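Local coordinates for protein rRNA N-glycosidase (Bougainvillea spectabilis, PDB 3CTK) that is a single-chain plant ribosome-inactivating protein, with a mixed beta sheet, a largely helical body and a small antiparallel two-stranded sheet, at residues A[45-50]-A[92-97]; A[56-61]-A[141-146]; A[67-72]-A[166-171]; A[191-196]-A[219-224]. All blocks are in the same frame, centred on the assembly; numbering follows the deposited sequence. Where two conformers were deposited one is given.

Contacts 1, 2 and 3 all reach the six-stranded mixed sheet, through its neighbouring strands 47-53, 59-65 and 70-78. Their segments alternate along the chain, so later parts of the chain fold back on these three strands. Contact 1 touches contact 3, where Phe47 and Ala94 pack on Val72; their centres are about 15 Å apart. Contact 2 lies at the far end of the strands, its centre about 21 Å from that of contact 1. Contact 4 comes last and joins helix 189-196 to the small two-stranded sheet. It meets contact 3 through Phe169 and Tyr171, so contact 3, close to the centre of the molecule, touches both contact 1 and contact 4.

Contact 1 (A[45-50]-A[92-97]); sequences KRFVLV and TVATSK
Phe47 pushes the far end of its ring against helix 92-97, overlapping Ala94 and reaching Val93. CZ does most of the touching: Phe47 CZ lies 3.5 Å from Ala94 CA and 3.6 Å from Ala94 CB, so ring and helix backbone are closely packed here. The helix atoms come at the ring obliquely, and the contact is apolar packing. Val93 adds one methyl, with Val93 CG1 3.9 Å from Phe47 CZ. The ring gets there because its CG lies beside the backbone N of Phe47 (chi1 -55°), which sends it off the strand toward the helix.

Arg46 covers part of the same ring from the strand side, its CG standing 3.7 Å above one face of the Phe47 ring and displaced toward the rim. The arginine chain then bends at chi2 (61°) and carries the guanidinium past the phenylalanine, where Arg46 NH1 comes within 3.6 Å of Val93 CG1. That methyl therefore touches both side chains. The arginine's stronger polar tie is the salt bridge from NE to Asp65, on strand 59-65, which probably steadies the guanidinium beside the valine.

No hydrogen bond crosses between the segments. From the opposite face of strand 47-53, Val48 and Val50 point to helix 14-25, so the strand is packed on both faces. Phe47 also meets Val72 of strand 70-78. The arrangement is that of a short helix laid through an aromatic side chain against the mixed six-stranded sheet of the ribosome-inactivating protein fold.

Contact 2 (A[56-61]-A[141-146]); sequences SKKTVK and AIHGKT
Lys58 lays its aliphatic chain over one face of the His143 imidazole. Its CB stands above the middle of the ring, 3.8 Å from the centroid and 3° off the normal, a CH-pi contact. Lys58 CD comes within 3.7 Å of His143 CD2. The strand backbone meets the ring at its edge, near the ring plane, where Thr59 O is 3.1 Å from His143 CE1. Val60 CG2 also lies in that plane, 3.9 Å from His143 ND1. A chi1 of -169° points the imidazole away from the backbone N of His143, turning one face under Lys58 and the edge to the strand.

One shell out, the extended lysine chain delivers its ammonium group to a water, Lys58 NZ lying 2.7 Å from its oxygen. The same water lies 2.6 Å from His143 O and makes a weak, 3.3 Å bond with Lys145 NZ. Glu140 forms a salt bridge with Lys58 NZ and also bonds to Ser56 OG.

His143 and Gly144 are the central residues of the type II beta turn 142-145. It packs the end of helix 132-142 against the start of strand 59-65, an inner strand of the mixed sheet of the ribosome-inactivating protein fold.

Contact 3 (A[67-72]-A[166-171]); sequences TDVYVV and AARFKY
Arg168 and the carbonyl of Asp68 make the one hydrogen bond across this contact. Arg168 NH2 gives it to Asp68 O at 2.8 Å, nearly straight at 163°, and the bond lies in the carbonyl plane and close to the guanidinium plane. Glu165, one helical turn earlier, takes NH1 in a salt bridge, so the two partners probably fix how the group is rotated.

Aromatic contact comes next. The same NH2 approaches the edge of the Tyr70 ring, with Arg168 NH2 3.3 Å from Tyr70 CD2, and the ring and guanidinium planes stand 88° apart. A cation-pi interaction is made instead with Trp198.

Packing is supplied by Val69, whose CB lies 3.8 Å from Arg168 NE. The Val69 carbonyl oxygen sits over a face of the guanidinium and is itself hydrogen-bonded to Ser164 OG.

Within 67-72, Asp68 OD1 accepts from Tyr70 N at 3.0 Å, closing an Asx turn, while Asp68 OD2 rests 3.3 Å above the plane of the Tyr70 ring, displaced toward the rim. The turn probably helps to present the Asp68 carbonyl to the arginine.

Arg168 is the last residue of helix 149-168, and Phe169 separates it from helix 170-180. The helix end meets the approach to strand 70-78, where Val69 also packs on Leu25 of helix 14-25 and Ile64 of strand 59-65.

Contact 4 (A[191-196]-A[219-224]); sequences VLNLEN and LQLISP
Asn193 fits its side chain against the backbone and side chains of Leu221 and Ile222, and of 191-196 it is the one residue in close contact with 219-224. The tight part is here: Asn193 CG lies 3.7 Å from Ile222 CB, and Asn193 CB is 3.9 Å from the same atom. A chi1 of -174° turns the amide away from its own backbone N and extends it straight out of helix 189-196 to the strand. The atom modelled as Asn193 ND2 is 2.9 Å from Ile222 N. Since the amide is probably turned over in the model, which of its two ends faces the strand is doubtful; with the amide reversed, a hydrogen bond to Ile222 N becomes possible. Leu221 borders the same amide with its CB and one of its methyls, its side chain crossing that of Asn193 at about a right angle.

Strand 214-222 pairs antiparallel with 228-233 in the small two-stranded sheet of the C-terminal part of the ribosome-inactivating protein fold, and the backbone of Leu221 is hydrogen-bonded to Trp229. Leu221 also packs on Trp229 and Val231, and Leu221 and Asn193 are both buried.

The packing is looser around this core. Leu194 only skirts the strand segment and spends its side chain on Phe169 and Ile201. Ile222 packs its CB and CG1 on Asn193, yet the residue as a whole is partly exposed. Gln220 is exposed and turns away from the helix, as does Ser223.

Contact 1 (A[45-50]-A[92-97])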
loop_
_atom_site.group_PDB
_atom_site.type_symbol
_atom_site.label_atom_id
_atom_site.label_comp_id
_atom_site.label_asym_id
_atom_site.label_seq_id
_atom_site.Cartn_x
_atom_site.Cartn_y
_atom_site.Cartn_z
ATOM N N LYS A 45 -16.201 0.649 -9.595
ATOM C CA LYS A 45 -15.577 -0.398 -8.793
ATOM C C LYS A 45 -14.064 -0.216 -8.793
ATOM O O LYS A 45 -13.314 -1.095 -8.355
ATOM C CB LYS A 45 -15.924 -1.775 -9.360
ATOM C CG LYS A 45 -17.408 -2.120 -9.291
ATOM C CD LYS A 45 -17.676 -3.543 -9.760
ATOM C CE LYS A 45 -17.327 -3.722 -11.229
ATOM N NZ LYS A 45 -17.683 -5.083 -11.725
ATOM N N ARG A 46 -13.634 0.949 -9.267
ATOM C CA ARG A 46 -12.225 1.286 -9.388
ATOM C C ARG A 46 -11.454 1.468 -8.080
ATOM O O ARG A 46 -10.239 1.280 -8.057
ATOM C CB ARG A 46 -12.092 2.546 -10.256
ATOM C CG ARG A 46 -10.664 3.006 -10.555
ATOM C CD ARG A 46 -9.852 1.964 -11.328
ATOM N NE ARG A 46 -8.517 2.467 -11.639
ATOM C CZ ARG A 46 -8.245 3.307 -12.634
ATOM N NH1 ARG A 46 -9.216 3.733 -13.433
ATOM N NH2 ARG A 46 -7.006 3.746 -12.813
ATOM N N PHE A 47 -12.141 1.820 -6.997
ATOM C CA PHE A 47 -11.448 2.036 -5.726
ATOM C C PHE A 47 -11.996 1.273 -4.532
ATOM O O PHE A 47 -13.163 0.888 -4.499
ATOM C CB PHE A 47 -11.453 3.529 -5.357
ATOM C CG PHE A 47 -10.894 4.426 -6.420
ATOM C CD1 PHE A 47 -11.742 5.134 -7.267
ATOM C CD2 PHE A 47 -9.520 4.548 -6.590
ATOM C CE1 PHE A 47 -11.227 5.952 -8.271
ATOM C CE2 PHE A 47 -8.995 5.361 -7.590
ATOM C CZ PHE A 47 -9.852 6.065 -8.434
ATOM N N VAL A 48 -11.127 1.052 -3.550
ATOM C CA VAL A 48 -11.521 0.411 -2.305
ATOM C C VAL A 48 -11.094 1.413 -1.242
ATOM O O VAL A 48 -10.033 2.027 -1.353
ATOM C CB VAL A 48 -10.806 -0.949 -2.071
ATOM C CG1 VAL A 48 -9.300 -0.777 -2.115
ATOM C CG2 VAL A 48 -11.237 -1.532 -0.726
ATOM N N LEU A 49 -11.931 1.604 -0.229
ATOM C CA LEU A 49 -11.623 2.555 0.827
ATOM C C LEU A 49 -11.139 1.846 2.088
ATOM O O LEU A 49 -11.688 0.820 2.491
ATOM C CB LEU A 49 -12.861 3.405 1.130
ATOM C CG LEU A 49 -13.470 4.088 -0.103
ATOM C CD1 LEU A 49 -14.776 4.781 0.261
ATOM C CD2 LEU A 49 -12.472 5.086 -0.671
ATOM N N VAL A 50 -10.101 2.402 2.703
ATOM C CA VAL A 50 -9.525 1.840 3.918
ATOM C C VAL A 50 -9.672 2.849 5.053
ATOM O O VAL A 50 -9.000 3.879 5.070
ATOM C CB VAL A 50 -8.028 1.512 3.713
ATOM C CG1 VAL A 50 -7.407 1.020 5.018
ATOM C CG2 VAL A 50 -7.878 0.455 2.626
ATOM N N THR A 92 -7.764 10.701 -13.442
ATOM C CA THR A 92 -8.816 11.711 -13.429
ATOM C C THR A 92 -10.050 11.158 -12.717
ATOM O O THR A 92 -10.758 11.892 -12.030
ATOM C CB THR A 92 -9.206 12.134 -14.859
ATOM O OG1 THR A 92 -8.061 12.688 -15.518
ATOM C CG2 THR A 92 -10.312 13.179 -14.824
ATOM N N VAL A 93 -10.295 9.858 -12.865
ATOM C CA VAL A 93 -11.450 9.244 -12.224
ATOM C C VAL A 93 -11.364 9.367 -10.701
ATOM O O VAL A 93 -12.386 9.372 -10.014
ATOM C CB VAL A 93 -11.587 7.746 -12.617
ATOM C CG1 VAL A 93 -10.350 6.971 -12.192
ATOM C CG2 VAL A 93 -12.835 7.153 -11.981
ATOM N N ALA A 94 -10.145 9.467 -10.177
ATOM C CA ALA A 94 -9.945 9.592 -8.734
ATOM C C ALA A 94 -10.441 10.944 -8.216
ATOM O O ALA A 94 -11.236 11.012 -7.278
ATOM C CB ALA A 94 -8.466 9.416 -8.390
ATOM N N THR A 95 -9.970 12.021 -8.826
ATOM C CA THR A 95 -10.380 13.346 -8.390
ATOM C C THR A 95 -11.823 13.653 -8.779
ATOM O O THR A 95 -12.475 14.484 -8.152
ATOM C CB THR A 95 -9.440 14.433 -8.957
ATOM O OG1 THR A 95 -9.221 14.200 -10.355
ATOM C CG2 THR A 95 -8.100 14.413 -8.226
ATOM N N SER A 96 -12.331 12.967 -9.799
ATOM C CA SER A 96 -13.704 13.197 -10.243
ATOM C C SER A 96 -14.759 12.415 -9.469
ATOM O O SER A 96 -15.844 12.932 -9.217
ATOM C CB SER A 96 -13.852 12.863 -11.733
ATOM O OG SER A 96 -13.080 13.735 -12.540
ATOM N N LYS A 97 -14.447 11.183 -9.078
ATOM C CA LYS A 97 -15.435 10.359 -8.386
ATOM C C LYS A 97 -15.269 10.061 -6.900
ATOM O O LYS A 97 -16.240 9.687 -6.239
ATOM C CB LYS A 97 -15.610 9.043 -9.145
ATOM C CG LYS A 97 -16.391 9.206 -10.440
ATOM C CD LYS A 97 -16.555 7.888 -11.168
ATOM C CE LYS A 97 -17.618 8.003 -12.247
ATOM N NZ LYS A 97 -17.398 9.188 -13.120
#

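Contact 2 (A[56-61]-A[141-146])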
loop_
_atom_site.group_PDB
_atom_site.type_symbol
_atom_site.label_atom_id
_atom_site.label_comp_id
_atom_site.label_asym_id
_atom_site.label_seq_id
_atom_site.Cartn_x
_atom_site.Cartn_y
_atom_site.Cartn_z
ATOM N N SER A 56 -7.094 7.836 19.453
ATOM C CA SER A 56 -7.558 9.171 19.810
ATOM C C SER A 56 -8.879 9.475 19.101
ATOM O O SER A 56 -9.364 10.608 19.121
ATOM C CB SER A 56 -6.507 10.223 19.443
ATOM O OG SER A 56 -6.208 10.185 18.063
ATOM N N LYS A 57 -9.437 8.455 18.452
ATOM C CA LYS A 57 -10.726 8.566 17.772
ATOM C C LYS A 57 -10.772 9.399 16.493
ATOM O O LYS A 57 -11.824 9.929 16.132
ATOM C CB LYS A 57 -11.766 9.091 18.766
ATOM C CG LYS A 57 -11.883 8.237 20.028
ATOM C CD LYS A 57 -12.552 9.007 21.157
ATOM C CE LYS A 57 -11.667 10.150 21.630
ATOM N NZ LYS A 57 -12.342 11.014 22.635
ATOM N N LYS A 58 -9.640 9.518 15.810
ATOM C CA LYS A 58 -9.599 10.266 14.561
ATOM C C LYS A 58 -9.500 9.257 13.419
ATOM O O LYS A 58 -8.760 8.276 13.506
ATOM C CB LYS A 58 -8.404 11.223 14.550
ATOM C CG LYS A 58 -8.465 12.249 15.677
ATOM C CD LYS A 58 -7.287 13.210 15.671
ATOM C CE LYS A 58 -7.414 14.218 16.804
ATOM N NZ LYS A 58 -6.297 15.199 16.813
ATOM N N THR A 59 -10.262 9.485 12.356
ATOM C CA THR A 59 -10.255 8.572 11.225
ATOM C C THR A 59 -9.852 9.231 9.914
ATOM O O THR A 59 -10.179 10.390 9.652
ATOM C CB THR A 59 -11.653 7.932 11.006
ATOM O OG1 THR A 59 -12.066 7.242 12.189
ATOM C CG2 THR A 59 -11.620 6.944 9.841
ATOM N N VAL A 60 -9.129 8.476 9.097
ATOM C CA VAL A 60 -8.725 8.941 7.781
ATOM C C VAL A 60 -9.160 7.840 6.819
ATOM O O VAL A 60 -8.862 6.672 7.043
ATOM C CB VAL A 60 -7.195 9.123 7.687
ATOM C CG1 VAL A 60 -6.795 9.491 6.264
ATOM C CG2 VAL A 60 -6.739 10.203 8.662
ATOM N N LYS A 61 -9.908 8.210 5.783
ATOM C CA LYS A 61 -10.377 7.247 4.793
ATOM C C LYS A 61 -9.420 7.282 3.611
ATOM O O LYS A 61 -9.425 8.232 2.833
ATOM C CB LYS A 61 -11.784 7.606 4.304
ATOM C CG LYS A 61 -12.886 7.536 5.350
ATOM C CD LYS A 61 -14.186 8.075 4.753
ATOM C CE LYS A 61 -15.416 7.366 5.293
ATOM N NZ LYS A 61 -15.693 7.690 6.720
ATOM N N ALA A 141 -0.562 14.077 13.389
ATOM C CA ALA A 141 0.180 15.244 12.929
ATOM C C ALA A 141 -0.471 16.008 11.779
ATOM O O ALA A 141 -0.177 17.188 11.583
ATOM C CB ALA A 141 1.596 14.829 12.536
ATOM N N ILE A 142 -1.355 15.351 11.031
ATOM C CA ILE A 142 -1.999 15.995 9.887
ATOM C C ILE A 142 -3.513 16.141 9.987
ATOM O O ILE A 142 -4.096 17.024 9.361
ATOM C CB ILE A 142 -1.707 15.221 8.584
ATOM C CG1 ILE A 142 -2.382 13.845 8.639
ATOM C CG2 ILE A 142 -0.205 15.089 8.381
ATOM C CD1 ILE A 142 -2.241 13.026 7.366
ATOM N N HIS A 143 -4.149 15.272 10.761
ATOM C CA HIS A 143 -5.598 15.305 10.896
ATOM C C HIS A 143 -6.127 16.618 11.477
ATOM O O HIS A 143 -5.760 17.008 12.583
ATOM C CB HIS A 143 -6.065 14.136 11.761
ATOM C CG HIS A 143 -7.546 13.932 11.747
ATOM N ND1 HIS A 143 -8.163 13.009 10.929
ATOM C CD2 HIS A 143 -8.537 14.545 12.436
ATOM C CE1 HIS A 143 -9.469 13.062 11.116
ATOM N NE2 HIS A 143 -9.722 13.986 12.025
ATOM N N GLY A 144 -6.987 17.294 10.721
ATOM C CA GLY A 144 -7.566 18.545 11.185
ATOM C C GLY A 144 -6.600 19.709 11.293
ATOM O O GLY A 144 -6.905 20.721 11.931
ATOM N N LYS A 145 -5.434 19.579 10.667
ATOM C CA LYS A 145 -4.427 20.631 10.708
ATOM C C LYS A 145 -4.191 21.247 9.337
ATOM O O LYS A 145 -4.591 20.682 8.322
ATOM C CB LYS A 145 -3.120 20.065 11.266
ATOM C CG LYS A 145 -3.202 19.779 12.755
ATOM C CD LYS A 145 -1.975 19.073 13.280
ATOM C CE LYS A 145 -1.953 19.122 14.796
ATOM N NZ LYS A 145 -3.291 18.810 15.366
ATOM N N THR A 146 -3.555 22.415 9.305
ATOM C CA THR A 146 -3.276 23.065 8.033
ATOM C C THR A 146 -2.391 22.139 7.204
ATOM O O THR A 146 -1.571 21.403 7.752
ATOM C CB THR A 146 -2.565 24.418 8.227
ATOM O OG1 THR A 146 -1.362 24.229 8.978
ATOM C CG2 THR A 146 -3.472 25.386 8.963
HETATM O O HOH W 1 -4.685 15.885 14.714
#

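Contact 3 (A[67-72]-A[166-171])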
loop_
_atom_site.group_PDB
_atom_site.type_symbol
_atom_site.label_atom_id
_atom_site.label_comp_id
_atom_site.label_asym_id
_atom_site.label_seq_id
_atom_site.Cartn_x
_atom_site.Cartn_y
_atom_site.Cartn_z
ATOM N N THR A 67 -6.726 -1.505 -9.395
ATOM C CA THR A 67 -5.990 -2.062 -10.527
ATOM C C THR A 67 -4.502 -2.228 -10.232
ATOM O O THR A 67 -3.868 -3.162 -10.732
ATOM C CB THR A 67 -6.159 -1.195 -11.804
ATOM O OG1 THR A 67 -5.530 0.079 -11.615
ATOM C CG2 THR A 67 -7.639 -0.987 -12.116
ATOM N N ASP A 68 -3.946 -1.349 -9.401
ATOM C CA ASP A 68 -2.520 -1.407 -9.086
ATOM C C ASP A 68 -2.163 -1.253 -7.607
ATOM O O ASP A 68 -0.983 -1.188 -7.256
ATOM C CB ASP A 68 -1.775 -0.339 -9.895
ATOM C CG ASP A 68 -2.399 1.045 -9.752
ATOM O OD1 ASP A 68 -3.100 1.280 -8.745
ATOM O OD2 ASP A 68 -2.179 1.900 -10.641
ATOM N N VAL A 69 -3.182 -1.205 -6.752
ATOM C CA VAL A 69 -3.016 -1.047 -5.306
ATOM C C VAL A 69 -2.308 0.268 -4.931
ATOM O O VAL A 69 -1.669 0.361 -3.885
ATOM C CB VAL A 69 -2.243 -2.245 -4.676
ATOM C CG1 VAL A 69 -2.596 -2.371 -3.189
ATOM C CG2 VAL A 69 -2.580 -3.534 -5.410
ATOM N N TYR A 70 -2.431 1.286 -5.782
ATOM C CA TYR A 70 -1.822 2.589 -5.507
ATOM C C TYR A 70 -2.734 3.432 -4.619
ATOM O O TYR A 70 -3.934 3.521 -4.871
ATOM C CB TYR A 70 -1.615 3.401 -6.793
ATOM C CG TYR A 70 -0.490 2.981 -7.709
ATOM C CD1 TYR A 70 -0.130 3.789 -8.793
ATOM C CD2 TYR A 70 0.201 1.787 -7.520
ATOM C CE1 TYR A 70 0.885 3.419 -9.662
ATOM C CE2 TYR A 70 1.225 1.405 -8.391
ATOM C CZ TYR A 70 1.559 2.229 -9.459
ATOM O OH TYR A 70 2.558 1.867 -10.330
ATOM N N VAL A 71 -2.171 4.051 -3.588
ATOM C CA VAL A 71 -2.957 4.941 -2.743
ATOM C C VAL A 71 -3.029 6.222 -3.576
ATOM O O VAL A 71 -2.009 6.674 -4.100
ATOM C CB VAL A 71 -2.246 5.221 -1.398
ATOM C CG1 VAL A 71 -2.877 6.431 -0.707
ATOM C CG2 VAL A 71 -2.358 4.000 -0.492
ATOM N N VAL A 72 -4.221 6.793 -3.728
ATOM C CA VAL A 72 -4.369 8.010 -4.527
ATOM C C VAL A 72 -4.713 9.246 -3.695
ATOM O O VAL A 72 -4.587 10.376 -4.171
ATOM C CB VAL A 72 -5.443 7.832 -5.635
ATOM C CG1 VAL A 72 -5.005 6.757 -6.620
ATOM C CG2 VAL A 72 -6.781 7.468 -5.016
ATOM N N ALA A 166 1.902 -4.422 2.116
ATOM C CA ALA A 166 1.601 -5.603 2.922
ATOM C C ALA A 166 0.569 -6.468 2.195
ATOM O O ALA A 166 0.610 -7.698 2.262
ATOM C CB ALA A 166 1.074 -5.188 4.289
ATOM N N ALA A 167 -0.363 -5.822 1.504
ATOM C CA ALA A 167 -1.378 -6.546 0.752
ATOM C C ALA A 167 -0.701 -7.293 -0.401
ATOM O O ALA A 167 -1.013 -8.451 -0.677
ATOM C CB ALA A 167 -2.422 -5.571 0.205
ATOM N N ARG A 168 0.239 -6.621 -1.058
ATOM C CA ARG A 168 0.958 -7.207 -2.183
ATOM C C ARG A 168 1.893 -8.344 -1.783
ATOM O O ARG A 168 2.008 -9.338 -2.501
ATOM C CB ARG A 168 1.806 -6.146 -2.892
ATOM C CG ARG A 168 1.050 -5.036 -3.607
ATOM C CD ARG A 168 2.048 -3.973 -4.067
ATOM N NE ARG A 168 1.448 -2.926 -4.891
ATOM C CZ ARG A 168 1.763 -1.638 -4.790
ATOM N NH1 ARG A 168 2.661 -1.248 -3.894
ATOM N NH2 ARG A 168 1.195 -0.740 -5.590
ATOM N N PHE A 169 2.550 -8.185 -0.637
ATOM C CA PHE A 169 3.544 -9.147 -0.159
ATOM C C PHE A 169 3.325 -9.737 1.230
ATOM O O PHE A 169 3.376 -9.019 2.232
ATOM C CB PHE A 169 4.926 -8.480 -0.167
ATOM C CG PHE A 169 5.377 -8.021 -1.518
ATOM C CD1 PHE A 169 5.940 -8.918 -2.418
ATOM C CD2 PHE A 169 5.254 -6.683 -1.893
ATOM C CE1 PHE A 169 6.380 -8.492 -3.673
ATOM C CE2 PHE A 169 5.689 -6.245 -3.149
ATOM C CZ PHE A 169 6.254 -7.152 -4.039
ATOM N N LYS A 170 3.113 -11.047 1.298
ATOM C CA LYS A 170 2.942 -11.703 2.590
ATOM C C LYS A 170 4.183 -11.492 3.462
ATOM O O LYS A 170 4.077 -11.418 4.686
ATOM C CB LYS A 170 2.704 -13.204 2.407
ATOM C CG LYS A 170 1.321 -13.552 1.884
ATOM C CD LYS A 170 1.150 -15.059 1.758
ATOM C CE LYS A 170 -0.258 -15.418 1.314
ATOM N NZ LYS A 170 -0.427 -16.891 1.167
ATOM N N TYR A 171 5.355 -11.396 2.834
ATOM C CA TYR A 171 6.595 -11.188 3.580
ATOM C C TYR A 171 6.528 -9.887 4.375
ATOM O O TYR A 171 6.899 -9.842 5.555
ATOM C CB TYR A 171 7.808 -11.122 2.647
ATOM C CG TYR A 171 9.102 -10.902 3.404
ATOM C CD1 TYR A 171 9.729 -11.954 4.072
ATOM C CD2 TYR A 171 9.661 -9.628 3.511
ATOM C CE1 TYR A 171 10.877 -11.744 4.830
ATOM C CE2 TYR A 171 10.812 -9.407 4.270
ATOM C CZ TYR A 171 11.411 -10.468 4.926
ATOM O OH TYR A 171 12.540 -10.253 5.684
#

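Contact 4 (A[191-196]-A[219-224])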
loop_
_atom_site.group_PDB
_atom_site.type_symbol
_atom_site.label_atom_id
_atom_site.label_comp_id
_atom_site.label_asym_id
_atom_site.label_seq_id
_atom_site.Cartn_x
_atom_site.Cartn_y
_atom_site.Cartn_z
ATOM N N VAL A 191 12.397 -6.002 2.405
ATOM C CA VAL A 191 11.129 -5.281 2.338
ATOM C C VAL A 191 11.221 -4.229 1.233
ATOM O O VAL A 191 10.367 -4.163 0.348
ATOM C CB VAL A 191 10.810 -4.588 3.677
ATOM C CG1 VAL A 191 9.580 -3.700 3.524
ATOM C CG2 VAL A 191 10.570 -5.636 4.758
ATOM N N LEU A 192 12.275 -3.425 1.278
ATOM C CA LEU A 192 12.488 -2.378 0.284
ATOM C C LEU A 192 12.646 -2.928 -1.133
ATOM O O LEU A 192 12.120 -2.356 -2.088
ATOM C CB LEU A 192 13.714 -1.537 0.667
ATOM C CG LEU A 192 13.462 -0.329 1.580
ATOM C CD1 LEU A 192 12.387 -0.640 2.594
ATOM C CD2 LEU A 192 14.759 0.074 2.264
ATOM N N ASN A 193 13.352 -4.046 -1.269
ATOM C CA ASN A 193 13.570 -4.644 -2.583
ATOM C C ASN A 193 12.258 -5.124 -3.206
ATOM O O ASN A 193 12.007 -4.903 -4.393
ATOM C CB ASN A 193 14.550 -5.815 -2.477
ATOM C CG ASN A 193 14.922 -6.382 -3.830
ATOM O OD1 ASN A 193 15.525 -5.697 -4.658
ATOM N ND2 ASN A 193 14.561 -7.636 -4.065
ATOM N N LEU A 194 11.423 -5.782 -2.407
ATOM C CA LEU A 194 10.138 -6.270 -2.903
ATOM C C LEU A 194 9.269 -5.092 -3.335
ATOM O O LEU A 194 8.618 -5.141 -4.381
ATOM C CB LEU A 194 9.427 -7.097 -1.820
ATOM C CG LEU A 194 10.069 -8.457 -1.491
ATOM C CD1 LEU A 194 9.377 -9.089 -0.303
ATOM C CD2 LEU A 194 9.979 -9.376 -2.699
ATOM N N GLU A 195 9.267 -4.029 -2.534
ATOM C CA GLU A 195 8.487 -2.838 -2.858
ATOM C C GLU A 195 8.900 -2.273 -4.219
ATOM O O GLU A 195 8.058 -1.817 -4.994
ATOM C CB GLU A 195 8.684 -1.759 -1.783
ATOM C CG GLU A 195 8.077 -2.094 -0.426
ATOM C CD GLU A 195 8.327 -1.007 0.610
ATOM O OE1 GLU A 195 8.962 0.014 0.259
ATOM O OE2 GLU A 195 7.894 -1.174 1.775
ATOM N N ASN A 196 10.196 -2.312 -4.507
ATOM C CA ASN A 196 10.707 -1.788 -5.768
ATOM C C ASN A 196 10.503 -2.711 -6.964
ATOM O O ASN A 196 10.709 -2.286 -8.102
ATOM C CB ASN A 196 12.209 -1.484 -5.671
ATOM C CG ASN A 196 12.543 -0.467 -4.595
ATOM O OD1 ASN A 196 11.757 0.432 -4.299
ATOM N ND2 ASN A 196 13.735 -0.596 -4.017
ATOM N N LEU A 219 14.878 -13.657 -11.601
ATOM C CA LEU A 219 14.648 -12.402 -10.889
ATOM C C LEU A 219 15.864 -12.163 -10.002
ATOM O O LEU A 219 16.278 -13.053 -9.260
ATOM C CB LEU A 219 13.403 -12.502 -10.013
ATOM C CG LEU A 219 12.052 -12.546 -10.729
ATOM C CD1 LEU A 219 10.998 -13.085 -9.772
ATOM C CD2 LEU A 219 11.680 -11.150 -11.224
ATOM N N GLN A 220 16.439 -10.970 -10.090
ATOM C CA GLN A 220 17.609 -10.626 -9.288
ATOM C C GLN A 220 17.113 -9.827 -8.089
ATOM O O GLN A 220 16.994 -8.604 -8.156
ATOM C CB GLN A 220 18.583 -9.788 -10.122
ATOM C CG GLN A 220 18.818 -10.341 -11.523
ATOM C CD GLN A 220 19.503 -11.693 -11.519
ATOM O OE1 GLN A 220 19.350 -12.484 -12.454
ATOM N NE2 GLN A 220 20.275 -11.961 -10.476
ATOM N N LEU A 221 16.824 -10.528 -6.995
ATOM C CA LEU A 221 16.307 -9.892 -5.790
ATOM C C LEU A 221 17.341 -9.765 -4.670
ATOM O O LEU A 221 18.520 -10.071 -4.864
ATOM C CB LEU A 221 15.071 -10.663 -5.308
ATOM C CG LEU A 221 13.994 -10.789 -6.401
ATOM C CD1 LEU A 221 12.797 -11.581 -5.888
ATOM C CD2 LEU A 221 13.559 -9.396 -6.847
ATOM N N ILE A 222 16.890 -9.306 -3.504
ATOM C CA ILE A 222 17.766 -9.096 -2.351
ATOM C C ILE A 222 17.213 -9.718 -1.068
ATOM O O ILE A 222 16.016 -9.626 -0.789
ATOM C CB ILE A 222 17.984 -7.583 -2.123
ATOM C CG1 ILE A 222 18.579 -6.962 -3.391
ATOM C CG2 ILE A 222 18.895 -7.350 -0.920
ATOM C CD1 ILE A 222 18.630 -5.447 -3.384
ATOM N N SER A 223 18.094 -10.342 -0.287
ATOM C CA SER A 223 17.708 -10.990 0.966
ATOM C C SER A 223 17.615 -9.990 2.116
ATOM O O SER A 223 18.029 -8.838 1.988
ATOM C CB SER A 223 18.727 -12.067 1.339
ATOM O OG SER A 223 19.901 -11.471 1.864
ATOM N N PRO A 224 17.075 -10.426 3.267
ATOM C CA PRO A 224 16.939 -9.548 4.437
ATOM C C PRO A 224 18.264 -8.947 4.916
ATOM O O PRO A 224 18.284 -7.878 5.535
ATOM C CB PRO A 224 16.315 -10.466 5.483
ATOM C CG PRO A 224 15.478 -11.392 4.651
ATOM C CD PRO A 224 16.407 -11.719 3.505
#